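Local coordinates for malonyl CoA-acyl carrier protein transacylase (Staphylococcus aureus, PDB 3IM9) that transfers the malonyl group from malonyl-CoA to holo acyl carrier protein, supplying malonyl-ACP for fatty acid biosynthesis, at residues T67-P72 with I118-G123; L75-A80 with I281-V286; V213-F218 with N252-L257. All coordinates share one frame; numbering follows the deposited sequence.

Contact 1: T67-P72 with I118-G123. With ACT (acetate ion), chain C.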
loop_
_atom_site.group_PDB
_atom_site.type_symbol
_atom_site.label_atom_id
_atom_site.label_comp_id
_atom_site.label_asym_id
_atom_site.label_seq_id
_atom_site.Cartn_x
_atom_site.Cartn_y
_atom_site.Cartn_z
ATOM N N THR A 67 6.944 9.570 5.568
ATOM C CA THR A 67 6.803 8.092 5.317
ATOM C C THR A 67 7.594 7.202 6.280
ATOM O O THR A 67 7.119 6.078 6.564
ATOM C CB THR A 67 7.137 7.819 3.851
ATOM O OG1 THR A 67 6.556 6.546 3.509
ATOM C CG2 THR A 67 8.608 7.870 3.546
ATOM N N GLU A 68 8.715 7.698 6.850
ATOM C CA GLU A 68 9.465 6.865 7.846
ATOM C C GLU A 68 8.587 6.582 9.082
ATOM O O GLU A 68 8.776 5.550 9.785
ATOM C CB GLU A 68 10.836 7.477 8.216
ATOM C CG GLU A 68 10.779 8.848 8.830
ATOM C CD GLU A 68 10.780 9.993 7.850
ATOM O OE1 GLU A 68 11.370 11.010 8.257
ATOM O OE2 GLU A 68 10.165 9.983 6.772
ATOM N N ASN A 69 7.677 7.503 9.350
ATOM C CA ASN A 69 6.661 7.351 10.419
ATOM C C ASN A 69 5.350 6.784 9.934
ATOM O O ASN A 69 4.748 5.926 10.607
ATOM C CB ASN A 69 6.381 8.670 11.102
ATOM C CG ASN A 69 7.663 9.375 11.507
ATOM O OD1 ASN A 69 8.545 8.766 12.102
ATOM N ND2 ASN A 69 7.771 10.701 11.186
ATOM N N THR A 70 4.898 7.187 8.732
ATOM C CA THR A 70 3.572 6.762 8.299
ATOM C C THR A 70 3.572 5.262 8.056
ATOM O O THR A 70 2.541 4.605 8.274
ATOM C CB THR A 70 3.219 7.370 6.905
ATOM O OG1 THR A 70 3.751 8.740 6.823
ATOM C CG2 THR A 70 1.691 7.407 6.844
ATOM N N GLN A 71 4.667 4.723 7.529
ATOM C CA GLN A 71 4.658 3.273 7.197
ATOM C C GLN A 71 4.386 2.381 8.435
ATOM O O GLN A 71 3.467 1.563 8.395
ATOM C CB GLN A 71 5.895 2.854 6.442
ATOM C CG GLN A 71 5.922 3.498 5.018
ATOM C CD GLN A 71 7.008 2.960 4.141
ATOM O OE1 GLN A 71 7.325 1.751 4.166
ATOM N NE2 GLN A 71 7.653 3.862 3.342
ATOM N N PRO A 72 5.166 2.513 9.512
ATOM C CA PRO A 72 4.846 1.691 10.686
ATOM C C PRO A 72 3.517 2.107 11.292
ATOM O O PRO A 72 2.826 1.217 11.820
ATOM C CB PRO A 72 6.010 1.997 11.698
ATOM C CG PRO A 72 6.656 3.275 11.163
ATOM C CD PRO A 72 6.464 3.208 9.649
ATOM N N ILE A 118 10.675 -3.935 9.766
ATOM C CA ILE A 118 11.017 -3.899 8.350
ATOM C C ILE A 118 10.445 -2.606 7.667
ATOM O O ILE A 118 11.158 -1.936 6.886
ATOM C CB ILE A 118 10.461 -5.147 7.630
ATOM C CG1 ILE A 118 11.455 -6.262 8.058
ATOM C CG2 ILE A 118 10.487 -4.966 6.095
ATOM C CD1 ILE A 118 10.875 -7.628 7.735
ATOM N N VAL A 119 9.184 -2.259 7.986
ATOM C CA VAL A 119 8.629 -1.108 7.269
ATOM C C VAL A 119 9.148 0.192 7.856
ATOM O O VAL A 119 9.238 1.232 7.114
ATOM C CB VAL A 119 7.075 -1.102 7.250
ATOM C CG1 VAL A 119 6.565 -2.345 6.541
ATOM C CG2 VAL A 119 6.402 -0.864 8.623
ATOM N N ARG A 120 9.561 0.240 9.150
ATOM C CA ARG A 120 10.251 1.401 9.602
ATOM C C ARG A 120 11.561 1.599 8.808
ATOM O O ARG A 120 11.849 2.745 8.398
ATOM C CB ARG A 120 10.530 1.240 11.159
ATOM C CG ARG A 120 11.527 2.282 11.744
ATOM C CD ARG A 120 10.920 3.649 11.666
ATOM N NE ARG A 120 11.665 4.551 12.595
ATOM C CZ ARG A 120 11.419 5.835 12.705
ATOM N NH1 ARG A 120 10.468 6.421 11.946
ATOM N NH2 ARG A 120 12.111 6.603 13.617
ATOM N N LYS A 121 12.371 0.521 8.606
ATOM C CA LYS A 121 13.554 0.708 7.808
ATOM C C LYS A 121 13.211 1.075 6.343
ATOM O O LYS A 121 13.877 1.934 5.818
ATOM C CB LYS A 121 14.352 -0.648 7.812
ATOM C CG LYS A 121 15.716 -0.581 7.031
ATOM C CD LYS A 121 16.723 0.331 7.623
ATOM C CE LYS A 121 17.363 -0.304 8.825
ATOM N NZ LYS A 121 18.647 0.446 9.258
ATOM N N ARG A 122 12.181 0.451 5.781
ATOM C CA ARG A 122 11.762 0.768 4.379
ATOM C C ARG A 122 11.456 2.277 4.262
ATOM O O ARG A 122 11.962 2.938 3.374
ATOM C CB ARG A 122 10.467 0.000 4.104
ATOM C CG ARG A 122 10.021 0.085 2.659
ATOM C CD ARG A 122 8.811 -0.812 2.457
ATOM N NE ARG A 122 8.255 -0.771 1.118
ATOM C CZ ARG A 122 7.311 0.071 0.730
ATOM N NH1 ARG A 122 6.819 0.986 1.555
ATOM N NH2 ARG A 122 6.798 -0.020 -0.480
ATOM N N GLY A 123 10.718 2.817 5.251
ATOM C CA GLY A 123 10.357 4.242 5.250
ATOM C C GLY A 123 11.592 5.128 5.392
ATOM O O GLY A 123 11.713 6.191 4.725
HETATM C C ACT C . 6.989 10.940 2.366
HETATM O O ACT C . 7.520 11.200 3.438
HETATM O OXT ACT C . 7.827 10.781 1.432
HETATM C CH3 ACT C . 5.523 10.812 2.168
HETATM O O HOH W 1 10.852 9.424 13.489
#

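Contact 2: L75-A80 with I281-V286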
loop_
_atom_site.group_PDB
_atom_site.type_symbol
_atom_site.label_atom_id
_atom_site.label_comp_id
_atom_site.label_asym_id
_atom_site.label_seq_id
_atom_site.Cartn_x
_atom_site.Cartn_y
_atom_site.Cartn_z
ATOM N N LEU A 75 0.899 0.136 9.115
ATOM C CA LEU A 75 0.967 -1.294 9.456
ATOM C C LEU A 75 0.356 -1.578 10.820
ATOM O O LEU A 75 -0.371 -2.590 10.965
ATOM C CB LEU A 75 2.447 -1.748 9.394
ATOM C CG LEU A 75 2.582 -3.262 9.606
ATOM C CD1 LEU A 75 2.436 -3.971 8.279
ATOM C CD2 LEU A 75 3.987 -3.523 10.131
ATOM N N THR A 76 0.685 -0.705 11.795
ATOM C CA THR A 76 0.212 -0.930 13.148
ATOM C C THR A 76 -1.309 -0.808 13.200
ATOM O O THR A 76 -2.007 -1.681 13.804
ATOM C CB THR A 76 0.811 0.100 14.053
ATOM O OG1 THR A 76 2.235 -0.190 14.074
ATOM C CG2 THR A 76 0.284 -0.045 15.501
ATOM N N HIS A 77 -1.910 0.196 12.545
ATOM C CA HIS A 77 -3.362 0.378 12.598
ATOM C C HIS A 77 -4.063 -0.791 11.909
ATOM O O HIS A 77 -4.972 -1.412 12.489
ATOM C CB HIS A 77 -3.694 1.677 11.871
ATOM C CG HIS A 77 -5.134 2.124 12.023
ATOM N ND1 HIS A 77 -6.106 1.519 12.811
ATOM C CD2 HIS A 77 -5.690 3.199 11.439
ATOM C CE1 HIS A 77 -7.221 2.255 12.712
ATOM N NE2 HIS A 77 -6.984 3.257 11.855
ATOM N N SER A 78 -3.641 -1.175 10.712
ATOM C CA SER A 78 -4.270 -2.267 10.005
ATOM C C SER A 78 -4.110 -3.590 10.767
ATOM O O SER A 78 -5.060 -4.386 10.830
ATOM C CB SER A 78 -3.683 -2.422 8.587
ATOM O OG SER A 78 -4.169 -1.364 7.743
ATOM N N SER A 79 -2.916 -3.797 11.349
ATOM C CA SER A 79 -2.693 -5.093 12.055
ATOM C C SER A 79 -3.503 -5.108 13.347
ATOM O O SER A 79 -3.894 -6.208 13.813
ATOM C CB SER A 79 -1.214 -5.231 12.370
ATOM O OG SER A 79 -0.462 -5.405 11.120
ATOM N N ALA A 80 -3.685 -3.968 13.991
ATOM C CA ALA A 80 -4.438 -3.919 15.263
ATOM C C ALA A 80 -5.887 -4.233 14.977
ATOM O O ALA A 80 -6.536 -5.008 15.694
ATOM C CB ALA A 80 -4.305 -2.516 15.916
ATOM N N ILE A 281 -9.116 -2.852 5.344
ATOM C CA ILE A 281 -8.907 -2.824 6.806
ATOM C C ILE A 281 -7.765 -1.805 7.064
ATOM O O ILE A 281 -6.588 -2.024 6.688
ATOM C CB ILE A 281 -8.485 -4.235 7.334
ATOM C CG1 ILE A 281 -9.647 -5.186 6.982
ATOM C CG2 ILE A 281 -8.161 -4.170 8.856
ATOM C CD1 ILE A 281 -9.235 -6.691 7.327
ATOM N N GLY A 282 -8.142 -0.674 7.721
ATOM C CA GLY A 282 -7.150 0.404 7.887
ATOM C C GLY A 282 -7.960 1.692 7.950
ATOM O O GLY A 282 -9.161 1.717 7.856
ATOM N N PRO A 283 -7.269 2.805 8.037
ATOM C CA PRO A 283 -7.884 4.069 8.039
ATOM C C PRO A 283 -8.307 4.441 6.615
ATOM O O PRO A 283 -7.660 4.033 5.623
ATOM C CB PRO A 283 -6.736 5.035 8.433
ATOM C CG PRO A 283 -5.444 4.428 7.983
ATOM C CD PRO A 283 -5.788 2.873 8.081
ATOM N N GLY A 284 -9.443 5.174 6.518
ATOM C CA GLY A 284 -9.929 5.556 5.206
ATOM C C GLY A 284 -10.604 4.434 4.417
ATOM O O GLY A 284 -10.674 3.289 4.884
ATOM N N LYS A 285 -11.071 4.755 3.220
ATOM C CA LYS A 285 -11.624 3.746 2.335
ATOM C C LYS A 285 -11.089 3.990 0.936
ATOM O O LYS A 285 -11.820 3.859 -0.045
ATOM C CB LYS A 285 -13.151 3.807 2.336
ATOM C CG LYS A 285 -13.717 5.200 2.557
ATOM C CD LYS A 285 -15.152 5.141 3.056
ATOM C CE LYS A 285 -16.128 5.601 1.987
ATOM N NZ LYS A 285 -17.543 5.436 2.418
ATOM N N VAL A 286 -9.813 4.358 0.841
ATOM C CA VAL A 286 -9.274 4.720 -0.455
ATOM C C VAL A 286 -9.244 3.540 -1.415
ATOM O O VAL A 286 -9.589 3.693 -2.593
ATOM C CB VAL A 286 -7.810 5.232 -0.283
ATOM C CG1 VAL A 286 -7.157 5.575 -1.669
ATOM C CG2 VAL A 286 -7.744 6.425 0.660
#

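Contact 3: V213-F218 with N252-L257. With CA (calcium ion), chain B.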
loop_
_atom_site.group_PDB
_atom_site.type_symbol
_atom_site.label_atom_id
_atom_site.label_comp_id
_atom_site.label_asym_id
_atom_site.label_seq_id
_atom_site.Cartn_x
_atom_site.Cartn_y
_atom_site.Cartn_z
ATOM N N VAL A 213 18.561 2.605 -5.914
ATOM C CA VAL A 213 19.636 3.071 -5.008
ATOM C C VAL A 213 19.514 2.489 -3.605
ATOM O O VAL A 213 20.545 2.489 -2.881
ATOM C CB VAL A 213 19.795 4.626 -4.927
ATOM C CG1 VAL A 213 20.217 5.166 -6.281
ATOM C CG2 VAL A 213 18.545 5.281 -4.351
ATOM N N ILE A 214 18.313 2.051 -3.195
ATOM C CA ILE A 214 18.160 1.518 -1.820
ATOM C C ILE A 214 17.964 0.003 -1.788
ATOM O O ILE A 214 17.785 -0.562 -0.709
ATOM C CB ILE A 214 16.978 2.192 -1.055
ATOM C CG1 ILE A 214 15.625 1.919 -1.716
ATOM C CG2 ILE A 214 17.294 3.710 -0.829
ATOM C CD1 ILE A 214 14.401 2.252 -0.750
ATOM N N GLU A 215 18.037 -0.633 -2.944
ATOM C CA GLU A 215 17.831 -2.105 -3.054
ATOM C C GLU A 215 18.806 -2.846 -2.141
ATOM O O GLU A 215 18.397 -3.743 -1.363
ATOM C CB GLU A 215 18.042 -2.569 -4.533
ATOM C CG GLU A 215 18.094 -4.060 -4.680
ATOM C CD GLU A 215 18.113 -4.483 -6.149
ATOM O OE1 GLU A 215 17.777 -5.646 -6.407
ATOM O OE2 GLU A 215 18.463 -3.643 -7.019
ATOM N N GLU A 216 20.084 -2.514 -2.214
ATOM C CA GLU A 216 21.027 -3.325 -1.430
ATOM C C GLU A 216 20.829 -3.172 0.070
ATOM O O GLU A 216 20.886 -4.209 0.781
ATOM C CB GLU A 216 22.500 -2.974 -1.760
ATOM C CG GLU A 216 23.010 -3.445 -3.087
ATOM C CD GLU A 216 24.220 -2.579 -3.484
ATOM O OE1 GLU A 216 25.284 -2.649 -2.779
ATOM O OE2 GLU A 216 24.055 -1.767 -4.447
ATOM N N ASP A 217 20.636 -1.962 0.546
ATOM C CA ASP A 217 20.473 -1.723 1.969
ATOM C C ASP A 217 19.189 -2.434 2.477
ATOM O O ASP A 217 19.160 -3.066 3.557
ATOM C CB ASP A 217 20.356 -0.226 2.281
ATOM C CG ASP A 217 21.715 0.501 2.137
ATOM O OD1 ASP A 217 22.755 -0.183 2.134
ATOM O OD2 ASP A 217 21.754 1.749 2.029
ATOM N N PHE A 218 18.140 -2.370 1.670
ATOM C CA PHE A 218 16.897 -2.994 2.083
ATOM C C PHE A 218 17.008 -4.522 2.081
ATOM O O PHE A 218 16.561 -5.181 3.058
ATOM C CB PHE A 218 15.715 -2.522 1.225
ATOM C CG PHE A 218 14.369 -2.954 1.781
ATOM C CD1 PHE A 218 13.591 -3.825 1.082
ATOM C CD2 PHE A 218 13.950 -2.487 3.045
ATOM C CE1 PHE A 218 12.278 -4.238 1.564
ATOM C CE2 PHE A 218 12.709 -2.897 3.570
ATOM C CZ PHE A 218 11.875 -3.749 2.838
ATOM N N ASN A 252 10.210 -10.330 -4.316
ATOM C CA ASN A 252 9.254 -9.351 -4.872
ATOM C C ASN A 252 9.063 -8.141 -3.960
ATOM O O ASN A 252 8.659 -7.091 -4.493
ATOM C CB ASN A 252 7.928 -10.054 -5.124
ATOM C CG ASN A 252 7.965 -10.839 -6.442
ATOM O OD1 ASN A 252 8.825 -10.582 -7.304
ATOM N ND2 ASN A 252 7.051 -11.738 -6.599
ATOM N N MET A 253 9.393 -8.259 -2.681
ATOM C CA MET A 253 9.340 -7.057 -1.868
ATOM C C MET A 253 10.508 -6.155 -2.175
ATOM O O MET A 253 10.364 -4.888 -1.986
ATOM C CB MET A 253 9.421 -7.439 -0.352
ATOM C CG MET A 253 8.132 -8.284 0.132
ATOM S SD MET A 253 6.572 -7.895 -0.618
ATOM C CE MET A 253 6.281 -6.152 -0.040
ATOM N N VAL A 254 11.689 -6.721 -2.501
ATOM C CA VAL A 254 12.749 -5.842 -2.892
ATOM C C VAL A 254 12.412 -5.192 -4.296
ATOM O O VAL A 254 12.555 -3.943 -4.459
ATOM C CB VAL A 254 14.105 -6.636 -3.012
ATOM C CG1 VAL A 254 15.187 -5.643 -3.374
ATOM C CG2 VAL A 254 14.363 -7.257 -1.641
ATOM N N LYS A 255 11.902 -6.000 -5.229
ATOM C CA LYS A 255 11.549 -5.425 -6.588
ATOM C C LYS A 255 10.451 -4.375 -6.477
ATOM O O LYS A 255 10.427 -3.434 -7.241
ATOM C CB LYS A 255 11.051 -6.508 -7.526
ATOM C CG LYS A 255 12.141 -7.545 -7.766
ATOM C CD LYS A 255 11.643 -8.594 -8.763
ATOM C CE LYS A 255 12.871 -9.538 -9.071
ATOM N NZ LYS A 255 12.477 -10.627 -10.055
ATOM N N GLN A 256 9.590 -4.538 -5.465
ATOM C CA GLN A 256 8.441 -3.637 -5.279
ATOM C C GLN A 256 8.942 -2.176 -5.141
ATOM O O GLN A 256 8.266 -1.238 -5.615
ATOM C CB GLN A 256 7.686 -4.027 -4.012
ATOM C CG GLN A 256 6.298 -3.336 -3.909
ATOM C CD GLN A 256 5.909 -3.074 -2.452
ATOM O OE1 GLN A 256 6.727 -2.653 -1.637
ATOM N NE2 GLN A 256 4.671 -3.328 -2.133
ATOM N N LEU A 257 10.108 -1.998 -4.565
ATOM C CA LEU A 257 10.657 -0.640 -4.306
ATOM C C LEU A 257 10.768 0.151 -5.587
ATOM O O LEU A 257 10.584 1.396 -5.496
ATOM C CB LEU A 257 12.021 -0.697 -3.610
ATOM C CG LEU A 257 12.010 -1.413 -2.218
ATOM C CD1 LEU A 257 13.441 -1.600 -1.781
ATOM C CD2 LEU A 257 11.243 -0.528 -1.183
HETATM CA CA CA B . 8.992 -3.194 -0.467
#

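Contact 1: T67-P72 with I118-G123
Gln71 lays its terminal amide over the backbone of Gly123, with NE2 3.3 Å from Gly123 CA. Its CG stands anti to the carbonyl carbon (chi1 -67°), and the chain extended beyond CG carries the amide across to Gly123. Both ends of the amide are used. NE2 donates in the amide plane, almost straight, to Thr67 OG1 one turn back (2.9 Å), a hydroxyl that also meets Gln19. OE1 receives Arg122 NH1 at 2.8 Å from above the carbonyl plane. The Arg122 chain runs extended from CG to NE, crossing Gln71 at about a right angle, and its NH2 bonds Ser97 OG, by similarity the active-site serine. Gln71 is thus placed to help set the guanidinium from the second shell. The contact is an antiparallel pairing of helices 67-84 and 112-128, at 156° and only 7.5 Å between axes; the side-chain-free Gly123 lets its CA come within 3.8 Å of Glu68 CA. Pro72 kinks the first helix, since its N has no hydrogen to give to Glu68 O. Arg120 NH1 takes up that carbonyl instead (2.9 Å), from above its plane. The same NH1 reaches Asn69 OD1 at 3.0 Å, while a water links OD1 to Arg120 NH2, which also pairs with Asp49; Asn69 ND2 bonds Lys63 O. Val119 CG2 presses on Pro72 CA at 3.6 Å.

Contact 2: L75-A80 with I281-V286
The imidazole of His77 has the peptide carbon of Gly282 over one face, with NE2 4.3 Å from Gly282 C, while the pyrrolidine of Pro283 approaches the same ring obliquely. The nearest pair is His77 CD2 with Pro283 CD at 3.4 Å, and CB and CG of the proline also lie close to that CD2. The two side chains slide past each other in opposite directions, and the contact is van der Waals, chiefly through CD2 with NE2 alongside. The CB bond of His77 points from helix 67-84 toward the loop, and CG is anti to the backbone N (chi1 -171°); Met26 and Ala27 lie against the same side chain. Next along the helix, Ser78 makes the polar link. Its OG donates to Ile281 O at 2.7 Å, with a C=O...O angle of 132° and the donor tilted moderately from the carbonyl plane. Ile281 is the last residue of strand 275-281 in the four-stranded parallel sheet, where its backbone bonds to Ile15 of strand 11-16. Helix 67-84 therefore meets the sheet where a strand passes into the loop leading to helix 286-294, as in the alpha/beta core of acyl transferases. Gly282, whose backbone bonds to Ile303 of the edge strand, has an unusual positive phi of 151° with psi near 180°, angles at which a CB would be jammed against the carbonyl O of Ile281. Lacking a side chain, it also lets its CA approach Ser78 OG to 3.5 Å. Beside the Ser78 hydrogen bond, Ile281 CG2 rests 3.7 Å from Ser78 O.

Contact 3: V213-F218 with N252-L257
The calcium site of this acyl transferase lies beside the packing of helix 215-222 against residues 252-257. Two ligands come from the second of these: Met253 O at 2.7 Å from the calcium ion and Gln256 OE1 at 2.6 Å, with Tyr101 OH as a further ligand. Gln256 bends at chi2 as it reaches the ion, and its OE1 also accepts from Arg122. No hydrogen bond joins 213-218 to 252-257; the link is apolar. Phe218 CG is anti to the backbone N (chi1 -170°), and its side chain crosses that of Leu257 obliquely, Phe218 CD1 meeting Leu257 CD1 at 3.6 Å. Farther out on the ring, Phe218 CE1 lies 4.0 Å from the calcium ion. The branches of Leu257 divide the work: CD1 also touches Ile214 CD1 at 4.1 Å, the two side chains crossing at about a right angle, whereas CD2 comes 3.6 Å from the ion. At the more exposed margin the extended Glu215 chain crosses Val254 through its aliphatic part, Glu215 CG lying 3.6 Å from Val254 CG1.

Contacts 1 and 2 use successive parts of helix 67-84; their centres are about 14 Å apart and they touch where Val119 CG2 meets Leu75 CD2 at 3.9 Å. Contact 3 lies as far from contact 1 but connects through both a polar and an apolar contact: Arg122 NH2 to Gln256 OE1, 2.9 Å, is a probable hydrogen bond, and Phe218 CE2 packs on Arg122 CB at 3.7 Å. Arg122 is a main junction, its side chain about 3 Å from that of Ser97, about 4 Å from that of His207, both probable active-site residues, and about 3 Å from the calcium ion (nearest atoms). Contact 2, its centre about 24 Å from that of contact 3, lies across the chain's centre from it.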